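Fuculose-1-phosphate aldolase (Glaciozyma antarctica, PDB 4XXF) is a zinc-binding member of the class II aldolase/adducin family with an AraD-like fold, found as an assembly of four chains. Local coordinates at residues Arg67-Ser72 with Gln252-Lys258; His55-Pro61 with Asp73-Gln79. Where two conformers were deposited one is given. Residue numbers count along the deposited sequence, not the author numbering.

Contact 1. Residues Arg67-Ser72 with Gln252-Lys258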
ATOM      1  N   ARG A  67      16.136   1.391   6.985  1.00 11.25           N
ATOM      2  CA  ARG A  67      15.238   1.180   8.117  1.00 10.21           C
ATOM      3  C   ARG A  67      15.972   1.027   9.447  1.00 10.62           C
ATOM      4  O   ARG A  67      15.384   1.251  10.502  1.00 12.03           O
ATOM      5  CB  ARG A  67      14.377  -0.068   7.826  1.00 11.11           C
ATOM      6  CG  ARG A  67      13.529  -0.598   8.982  1.00 11.57           C
ATOM      7  CD  ARG A  67      12.479   0.423   9.402  1.00 12.38           C
ATOM      8  NE  ARG A  67      11.596  -0.083  10.449  1.00 13.93           N
ATOM      9  CZ  ARG A  67      11.908  -0.107  11.740  1.00 12.73           C
ATOM     10  NH1 ARG A  67      13.089   0.319  12.155  1.00 13.37           N
ATOM     11  NH2 ARG A  67      11.029  -0.569  12.621  1.00 15.94           N
ATOM     12  N   LEU A  68      17.244   0.639   9.399  1.00 12.02           N
ATOM     13  CA  LEU A  68      18.023   0.403  10.610  1.00 11.66           C
ATOM     14  C   LEU A  68      19.117   1.442  10.833  1.00 12.35           C
ATOM     15  O   LEU A  68      19.928   1.287  11.746  1.00 14.37           O
ATOM     16  CB  LEU A  68      18.651  -0.994  10.563  1.00 13.10           C
ATOM     17  CG  LEU A  68      17.633  -2.117  10.337  1.00 11.33           C
ATOM     18  CD1 LEU A  68      18.352  -3.449  10.124  1.00 13.68           C
ATOM     19  CD2 LEU A  68      16.635  -2.237  11.498  1.00 14.48           C
ATOM     20  N   MET A  69      19.137   2.506  10.030  1.00 10.67           N
ATOM     21  CA  MET A  69      20.189   3.519  10.126  1.00 11.63           C
ATOM     22  C   MET A  69      20.223   4.147  11.513  1.00 12.10           C
ATOM     23  O   MET A  69      19.180   4.476  12.071  1.00 12.19           O
ATOM     24  CB  MET A  69      19.963   4.605   9.072  1.00 12.88           C
ATOM     25  CG  MET A  69      21.172   5.510   8.814  1.00 12.57           C
ATOM     26  SD  MET A  69      22.599   4.607   8.125  1.00 13.68           S
ATOM     27  CE  MET A  69      21.828   3.576   6.868  1.00 12.67           C
ATOM     28  N   THR A  70      21.423   4.307  12.069  1.00 11.94           N
ATOM     29  CA  THR A  70      21.609   5.045  13.320  1.00 12.44           C
ATOM     30  C   THR A  70      22.749   6.031  13.144  1.00 11.86           C
ATOM     31  O   THR A  70      23.545   5.910  12.212  1.00 12.73           O
ATOM     32  CB  THR A  70      21.927   4.137  14.535  1.00 12.04           C
ATOM     33  OG1 THR A  70      23.260   3.630  14.420  1.00 14.71           O
ATOM     34  CG2 THR A  70      20.938   2.978  14.638  1.00 13.66           C
ATOM     35  N   VAL A  71      22.817   7.001  14.047  1.00 13.00           N
ATOM     36  CA  VAL A  71      23.871   8.007  13.998  1.00 14.17           C
ATOM     37  C   VAL A  71      25.271   7.371  14.003  1.00 13.98           C
ATOM     38  O   VAL A  71      26.155   7.805  13.258  1.00 14.60           O
ATOM     39  CB  VAL A  71      23.712   9.014  15.168  1.00 13.69           C
ATOM     40  CG1 VAL A  71      24.972   9.861  15.353  1.00 17.69           C
ATOM     41  CG2 VAL A  71      22.493   9.888  14.928  1.00 16.45           C
ATOM     42  N   SER A  72      25.447   6.303  14.781  1.00 13.45           N
ATOM     43  CA  SER A  72      26.737   5.617  14.891  0.83 15.27           C
ATOM     44  C   SER A  72      27.177   4.925  13.605  1.00 15.01           C
ATOM     45  O   SER A  72      28.354   4.603  13.441  1.00 17.36           O
ATOM     46  CB  SER A  72      26.684   4.588  16.022  0.83 17.21           C
ATOM     47  OG  SER A  72      26.622   5.238  17.280  0.83 20.40           O
ATOM     48  N   GLN A 252      10.467   6.434  15.566  1.00 12.95           N
ATOM     49  CA  GLN A 252      11.712   5.664  15.578  1.00 12.23           C
ATOM     50  C   GLN A 252      12.906   6.403  16.164  1.00 12.20           C
ATOM     51  O   GLN A 252      14.020   5.869  16.165  1.00 12.53           O
ATOM     52  CB  GLN A 252      12.048   5.188  14.156  1.00 12.29           C
ATOM     53  CG  GLN A 252      11.109   4.073  13.705  1.00 13.17           C
ATOM     54  CD  GLN A 252      11.249   3.705  12.237  1.00 13.22           C
ATOM     55  OE1 GLN A 252      12.300   3.919  11.619  1.00 12.58           O
ATOM     56  NE2 GLN A 252      10.188   3.142  11.666  1.00 13.87           N
ATOM     57  N   GLY A 253      12.687   7.614  16.672  1.00 12.51           N
ATOM     58  CA  GLY A 253      13.779   8.408  17.218  1.00 13.62           C
ATOM     59  C   GLY A 253      14.616   7.702  18.268  1.00 13.62           C
ATOM     60  O   GLY A 253      15.841   7.802  18.252  1.00 15.72           O
ATOM     61  N   GLU A 254      13.976   6.979  19.179  1.00 15.58           N
ATOM     62  CA  GLU A 254      14.724   6.281  20.217  0.54 18.73           C
ATOM     63  C   GLU A 254      15.707   5.283  19.609  1.00 18.83           C
ATOM     64  O   GLU A 254      16.810   5.099  20.126  1.00 21.52           O
ATOM     65  CB  GLU A 254      13.782   5.565  21.185  0.54 21.22           C
ATOM     66  CG  GLU A 254      12.901   6.494  21.995  0.54 27.59           C
ATOM     67  CD  GLU A 254      12.103   5.763  23.054  0.54 34.67           C
ATOM     68  OE1 GLU A 254      12.382   4.567  23.292  0.54 34.64           O
ATOM     69  OE2 GLU A 254      11.198   6.382  23.651  0.54 35.78           O
ATOM     70  N   GLU A 255      15.312   4.656  18.502  1.00 17.75           N
ATOM     71  CA  GLU A 255      16.173   3.703  17.793  1.00 17.53           C
ATOM     72  C   GLU A 255      17.306   4.401  17.054  1.00 14.71           C
ATOM     73  O   GLU A 255      18.473   4.018  17.165  1.00 16.80           O
ATOM     74  CB  GLU A 255      15.370   2.884  16.762  1.00 21.16           C
ATOM     75  CG  GLU A 255      14.353   1.890  17.330  1.00 30.80           C
ATOM     76  CD  GLU A 255      13.616   1.078  16.250  1.00 36.97           C
ATOM     77  OE1 GLU A 255      13.911   1.222  15.038  1.00 22.91           O
ATOM     78  OE2 GLU A 255      12.727   0.282  16.619  1.00 44.36           O
ATOM     79  N   TYR A 256      16.965   5.415  16.272  1.00 13.44           N
ATOM     80  CA  TYR A 256      17.945   5.889  15.307  1.00 13.10           C
ATOM     81  C   TYR A 256      18.937   6.884  15.904  1.00 13.42           C
ATOM     82  O   TYR A 256      19.991   7.133  15.316  1.00 14.23           O
ATOM     83  CB  TYR A 256      17.250   6.447  14.048  1.00 12.82           C
ATOM     84  CG  TYR A 256      16.464   7.739  14.115  1.00 11.91           C
ATOM     85  CD1 TYR A 256      17.076   8.962  14.399  1.00 12.13           C
ATOM     86  CD2 TYR A 256      15.118   7.752  13.767  1.00 11.29           C
ATOM     87  CE1 TYR A 256      16.338  10.146  14.400  1.00 11.54           C
ATOM     88  CE2 TYR A 256      14.388   8.921  13.758  1.00 12.47           C
ATOM     89  CZ  TYR A 256      14.991  10.108  14.072  1.00 11.21           C
ATOM     90  OH  TYR A 256      14.238  11.265  14.061  1.00 14.99           O
ATOM     91  N   ARG A 257      18.645   7.388  17.100  1.00 13.85           N
ATOM     92  CA  ARG A 257      19.561   8.310  17.772  1.00 16.55           C
ATOM     93  C   ARG A 257      20.804   7.646  18.354  1.00 19.30           C
ATOM     94  O   ARG A 257      21.708   8.338  18.823  1.00 20.44           O
ATOM     95  CB  ARG A 257      18.798   9.068  18.861  1.00 16.26           C
ATOM     96  CG  ARG A 257      17.911  10.145  18.269  1.00 16.96           C
ATOM     97  CD  ARG A 257      16.862  10.661  19.256  1.00 21.06           C
ATOM     98  NE  ARG A 257      16.361  11.958  18.814  1.00 19.58           N
ATOM     99  CZ  ARG A 257      15.535  12.726  19.513  1.00 23.93           C
ATOM    100  NH1 ARG A 257      15.075  12.320  20.690  1.00 30.28           N
ATOM    101  NH2 ARG A 257      15.168  13.904  19.027  1.00 22.99           N
ATOM    102  N   LYS A 258      20.875   6.318  18.301  1.00 17.79           N
ATOM    103  CA  LYS A 258      21.981   5.581  18.912  1.00 19.25           C
ATOM    104  C   LYS A 258      23.260   5.543  18.068  1.00 18.19           C
ATOM    105  O   LYS A 258      23.271   5.886  16.884  1.00 19.30           O
ATOM    106  CB  LYS A 258      21.538   4.151  19.233  1.00 22.32           C
ATOM    107  CG  LYS A 258      20.434   4.074  20.276  1.00 25.92           C
ATOM    108  CD  LYS A 258      20.054   2.633  20.577  1.00 31.63           C
ATOM    109  CE  LYS A 258      18.962   2.568  21.635  1.00 33.67           C
ATOM    110  NZ  LYS A 258      18.600   1.162  21.976  1.00 40.90           N
ATOM    111  OXT LYS A 258      24.330   5.187  18.567  1.00 24.17           O
TER

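Contact 2. Residues His55-Pro61 with Asp73-Gln79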
ATOM      1  N   HIS A  55      34.958  19.895   2.239  1.00 23.47           N
ATOM      2  CA  HIS A  55      35.328  18.813   1.331  1.00 21.48           C
ATOM      3  C   HIS A  55      35.124  17.452   1.966  1.00 22.73           C
ATOM      4  O   HIS A  55      35.585  16.438   1.432  1.00 23.45           O
ATOM      5  CB  HIS A  55      36.787  18.939   0.894  1.00 24.06           C
ATOM      6  CG  HIS A  55      37.111  20.233   0.217  1.00 27.24           C
ATOM      7  ND1 HIS A  55      36.499  20.639  -0.949  1.00 35.77           N
ATOM      8  CD2 HIS A  55      37.993  21.209   0.539  1.00 31.13           C
ATOM      9  CE1 HIS A  55      36.988  21.810  -1.316  1.00 34.03           C
ATOM     10  NE2 HIS A  55      37.898  22.178  -0.430  1.00 36.68           N
ATOM     11  N   HIS A  56      34.449  17.431   3.110  1.00 20.39           N
ATOM     12  CA  HIS A  56      34.132  16.186   3.803  1.00 19.49           C
ATOM     13  C   HIS A  56      32.628  16.027   3.870  1.00 17.63           C
ATOM     14  O   HIS A  56      31.914  17.024   3.974  1.00 17.65           O
ATOM     15  CB  HIS A  56      34.708  16.161   5.215  1.00 19.73           C
ATOM     16  CG  HIS A  56      36.202  16.114   5.261  1.00 24.43           C
ATOM     17  ND1 HIS A  56      36.909  16.185   6.442  1.00 27.11           N
ATOM     18  CD2 HIS A  56      37.121  15.995   4.276  1.00 23.75           C
ATOM     19  CE1 HIS A  56      38.203  16.119   6.180  1.00 24.72           C
ATOM     20  NE2 HIS A  56      38.361  16.008   4.873  1.00 25.67           N
ATOM     21  N   PHE A  57      32.163  14.785   3.834  1.00 15.73           N
ATOM     22  CA  PHE A  57      30.734  14.490   3.759  1.00 14.46           C
ATOM     23  C   PHE A  57      30.364  13.308   4.626  1.00 14.14           C
ATOM     24  O   PHE A  57      31.092  12.312   4.677  1.00 17.13           O
ATOM     25  CB  PHE A  57      30.343  14.219   2.306  1.00 18.85           C
ATOM     26  CG  PHE A  57      30.761  15.311   1.384  1.00 17.85           C
ATOM     27  CD1 PHE A  57      32.017  15.304   0.790  1.00 20.31           C
ATOM     28  CD2 PHE A  57      29.918  16.383   1.158  1.00 19.40           C
ATOM     29  CE1 PHE A  57      32.413  16.342  -0.029  1.00 21.64           C
ATOM     30  CE2 PHE A  57      30.308  17.421   0.343  1.00 20.30           C
ATOM     31  CZ  PHE A  57      31.558  17.410  -0.251  1.00 19.67           C
ATOM     32  N   TRP A  58      29.223  13.412   5.299  1.00 13.59           N
ATOM     33  CA  TRP A  58      28.629  12.284   6.009  1.00 12.92           C
ATOM     34  C   TRP A  58      27.670  11.562   5.072  1.00 13.41           C
ATOM     35  O   TRP A  58      26.951  12.198   4.298  1.00 14.22           O
ATOM     36  CB  TRP A  58      27.911  12.759   7.279  1.00 15.51           C
ATOM     37  CG  TRP A  58      28.876  13.328   8.267  1.00 13.32           C
ATOM     38  CD1 TRP A  58      29.223  14.641   8.411  1.00 15.94           C
ATOM     39  CD2 TRP A  58      29.658  12.597   9.218  1.00 14.75           C
ATOM     40  NE1 TRP A  58      30.169  14.777   9.406  1.00 16.54           N
ATOM     41  CE2 TRP A  58      30.452  13.536   9.917  1.00 16.63           C
ATOM     42  CE3 TRP A  58      29.765  11.239   9.551  1.00 15.84           C
ATOM     43  CZ2 TRP A  58      31.345  13.159  10.924  1.00 18.94           C
ATOM     44  CZ3 TRP A  58      30.657  10.868  10.557  1.00 17.12           C
ATOM     45  CH2 TRP A  58      31.429  11.826  11.230  1.00 16.66           C
ATOM     46  N   VAL A  59      27.681  10.234   5.127  1.00 12.14           N
ATOM     47  CA  VAL A  59      26.895   9.434   4.198  1.00 12.25           C
ATOM     48  C   VAL A  59      26.538   8.114   4.860  1.00 12.52           C
ATOM     49  O   VAL A  59      27.207   7.666   5.796  1.00 12.55           O
ATOM     50  CB  VAL A  59      27.678   9.206   2.864  1.00 13.42           C
ATOM     51  CG1 VAL A  59      28.932   8.410   3.113  1.00 15.23           C
ATOM     52  CG2 VAL A  59      26.823   8.529   1.792  1.00 17.04           C
ATOM     53  N   ASN A  60      25.463   7.496   4.388  1.00 11.73           N
ATOM     54  CA  ASN A  60      25.127   6.138   4.801  1.00 13.17           C
ATOM     55  C   ASN A  60      26.166   5.129   4.322  1.00 13.27           C
ATOM     56  O   ASN A  60      26.704   5.266   3.223  1.00 14.43           O
ATOM     57  CB  ASN A  60      23.745   5.765   4.272  1.00 12.34           C
ATOM     58  CG  ASN A  60      23.623   5.944   2.773  1.00 14.08           C
ATOM     59  OD1 ASN A  60      23.724   7.057   2.245  1.00 14.48           O
ATOM     60  ND2 ASN A  60      23.385   4.841   2.072  1.00 13.41           N
ATOM     61  N   PRO A  61      26.485   4.133   5.168  1.00 12.00           N
ATOM     62  CA  PRO A  61      27.471   3.116   4.792  1.00 13.14           C
ATOM     63  C   PRO A  61      26.853   2.073   3.866  1.00 12.10           C
ATOM     64  O   PRO A  61      25.683   1.722   4.021  1.00 13.28           O
ATOM     65  CB  PRO A  61      27.876   2.508   6.133  1.00 12.99           C
ATOM     66  CG  PRO A  61      26.633   2.643   6.974  1.00 13.68           C
ATOM     67  CD  PRO A  61      26.024   3.967   6.562  1.00 12.53           C
ATOM     68  N   ASP A  73      26.237   4.687  12.692  1.00 14.11           N
ATOM     69  CA  ASP A  73      26.563   4.018  11.437  1.00 13.91           C
ATOM     70  C   ASP A  73      27.142   4.939  10.375  1.00 13.74           C
ATOM     71  O   ASP A  73      27.833   4.477   9.461  1.00 14.69           O
ATOM     72  CB  ASP A  73      25.314   3.361  10.854  1.00 14.11           C
ATOM     73  CG  ASP A  73      24.787   2.244  11.717  1.00 16.27           C
ATOM     74  OD1 ASP A  73      25.546   1.287  11.982  1.00 16.17           O
ATOM     75  OD2 ASP A  73      23.607   2.322  12.128  1.00 14.32           O
ATOM     76  N   LEU A  74      26.832   6.233  10.456  1.00 12.99           N
ATOM     77  CA  LEU A  74      27.256   7.161   9.412  1.00 13.74           C
ATOM     78  C   LEU A  74      28.766   7.223   9.293  1.00 13.40           C
ATOM     79  O   LEU A  74      29.480   7.228  10.303  1.00 14.40           O
ATOM     80  CB  LEU A  74      26.745   8.569   9.681  1.00 12.84           C
ATOM     81  CG  LEU A  74      25.237   8.764   9.714  1.00 11.94           C
ATOM     82  CD1 LEU A  74      24.972  10.255   9.858  1.00 14.18           C
ATOM     83  CD2 LEU A  74      24.567   8.192   8.449  1.00 14.65           C
ATOM     84  N   ILE A  75      29.250   7.329   8.060  1.00 13.75           N
ATOM     85  CA  ILE A  75      30.681   7.433   7.814  1.00 14.43           C
ATOM     86  C   ILE A  75      31.029   8.786   7.222  1.00 13.96           C
ATOM     87  O   ILE A  75      30.191   9.440   6.596  1.00 14.30           O
ATOM     88  CB  ILE A  75      31.186   6.318   6.871  1.00 13.48           C
ATOM     89  CG1 ILE A  75      30.312   6.212   5.618  1.00 15.56           C
ATOM     90  CG2 ILE A  75      31.246   4.978   7.612  1.00 18.16           C
ATOM     91  CD1 ILE A  75      30.915   5.356   4.514  1.00 16.26           C
ATOM     92  N   LEU A  76      32.273   9.191   7.428  1.00 14.75           N
ATOM     93  CA  LEU A  76      32.798  10.439   6.906  1.00 14.12           C
ATOM     94  C   LEU A  76      33.710  10.133   5.731  1.00 18.17           C
ATOM     95  O   LEU A  76      34.586   9.277   5.831  1.00 18.22           O
ATOM     96  CB  LEU A  76      33.559  11.186   7.995  1.00 17.28           C
ATOM     97  CG  LEU A  76      34.146  12.551   7.644  1.00 17.97           C
ATOM     98  CD1 LEU A  76      33.053  13.567   7.351  1.00 20.74           C
ATOM     99  CD2 LEU A  76      35.031  13.033   8.789  1.00 20.21           C
ATOM    100  N   VAL A  77      33.491  10.826   4.618  1.00 15.93           N
ATOM    101  CA  VAL A  77      34.177  10.567   3.360  0.81 16.53           C
ATOM    102  C   VAL A  77      34.762  11.878   2.824  1.00 19.68           C
ATOM    103  O   VAL A  77      34.097  12.915   2.906  1.00 19.91           O
ATOM    104  CB  VAL A  77      33.198   9.942   2.329  0.81 18.32           C
ATOM    105  CG1 VAL A  77      33.887   9.678   1.001  0.81 20.13           C
ATOM    106  CG2 VAL A  77      32.601   8.652   2.880  0.81 17.85           C
ATOM    107  N   ASN A  78      35.973  11.855   2.273  1.00 17.07           N
ATOM    108  CA  ASN A  78      36.487  13.091   1.694  1.00 19.77           C
ATOM    109  C   ASN A  78      36.028  13.210   0.237  1.00 22.39           C
ATOM    110  O   ASN A  78      35.307  12.345  -0.273  1.00 21.63           O
ATOM    111  CB  ASN A  78      38.019  13.209   1.842  1.00 19.60           C
ATOM    112  CG  ASN A  78      38.792  12.157   1.062  1.00 21.85           C
ATOM    113  OD1 ASN A  78      38.253  11.480   0.197  1.00 24.59           O
ATOM    114  ND2 ASN A  78      40.076  12.034   1.372  1.00 25.35           N
ATOM    115  N   GLN A  79      36.393  14.310  -0.408  1.00 23.46           N
ATOM    116  CA  GLN A  79      35.876  14.623  -1.737  1.00 24.78           C
ATOM    117  C   GLN A  79      36.176  13.517  -2.742  1.00 31.04           C
ATOM    118  O   GLN A  79      35.381  13.266  -3.647  1.00 25.61           O
ATOM    119  CB  GLN A  79      36.457  15.944  -2.239  1.00 27.37           C
ATOM    120  CG  GLN A  79      35.691  16.555  -3.401  1.00 32.66           C
ATOM    121  CD  GLN A  79      34.588  17.503  -2.954  1.00 37.50           C
ATOM    122  OE1 GLN A  79      34.801  18.366  -2.100  1.00 37.65           O
ATOM    123  NE2 GLN A  79      33.403  17.350  -3.536  1.00 35.22           N
TER

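Contact 1. Residues Arg67-Ser72 with Gln252-Lys258
The C-terminal carboxylate of the chain is held by S72. S72 OG donates a hydrogen bond to K258 OXT at 2.6 Å, and S72 N donates one to K258 O at 3.1 Å. Here the end of helix 234-256 docks on the loop between strands 56-59 and 75-78 of the class II aldolase fold. Next to the carboxylate, V71 N donates to Y256 O at 3.1 Å. In a short 3-10 turn, V71 N thus meets the Y256 carbonyl oxygen and S72 N the terminal carboxylate of K258. At the other end of the contact, R67 NH1 forms a salt bridge with E255 OE1 at 3.1 Å. The E255 carboxylate also pairs with R31 of helix 15-36, so it lies between two arginines. Q252 NE2 lies over one face of the R67 guanidinium, 3.7 Å from R67 CZ. Q252 OE1 is hydrogen-bonded to R31 NH1. V247 of a neighbouring subunit packs on R67, so this end lies near a subunit interface. T70 and Y256 pack between the two polar ends, with a CA-H...O contact of 3.3 Å from T70 CA to Y256 O. The Y256 ring turns from the loop toward helix 15-36, where it touches V27 and A28. T70 OG1 is hydrogen-bonded to D73 OD2. The T70 methyl CG2 rests 3.7 Å from E255 O, and M69 O lies 3.4 Å from Y256 CB.

Contact 2. Residues His55-Pro61 with Asp73-Gln79
Strands 56-59 and 75-78 form an antiparallel pair in the AraD-like fold, with N-to-C directions at 145°. Four backbone hydrogen bonds of 2.8 to 3.1 Å hold it: F57 and V77 exchange N-to-O bonds, as do V59 and I75. Side chains interlock on both faces. On one face, V59 CG1 fits the notch between I75 CG1 at 3.6 Å and V77 CG2 at 3.7 Å. On the other, L76 CD1 sits over the W58 indole, 3.8 Å from the five-membered ring centroid, as a CH-pi contact. L76 CD1 also lies 3.7 Å from H56 CB, so it fills the dip between H56 and W58. L74 CB touches W58 CE3 at 4.0 Å. P61 closes one end: P61 CG is 3.3 Å from D73 O, P61 CA is 4.1 Å from I75 CD1, and P61 CB packs on I75 CG2 at 4.4 Å. At the other end, H55 ND1 donates to Q79 OE1 at 3.1 Å. The F57 ring turns its edge to Q79 OE1 and V77 O. Strand 56-59 continues the sheet to strand 45-49, while L76 bonds through its backbone to I84 and G85. Helix 15-36 packs on W58 and L74 through R19, K23 and V27.

How the contacts relate
The contacts alternate along the chain: segment 67-72 of contact 1 lies in the loop that connects the two strands of contact 2. Contact 2 is mostly buried. It joins strands close in sequence, 12 residues apart at the nearest ends, by regular backbone pairing and apolar interlocking. Contact 1 is at the surface and brings together residues about 180 positions apart. It relies on charges and the chain terminus, and buries 385 Å² against 791 Å². The two touch through M69, whose SD is 3.8 Å from P61 CD and 4.1 Å from L74 CD2. A side-chain hydrogen bond between T70 and D73 crosses the boundary. Helix 15-36 lines both: V27 touches Y256 and L74.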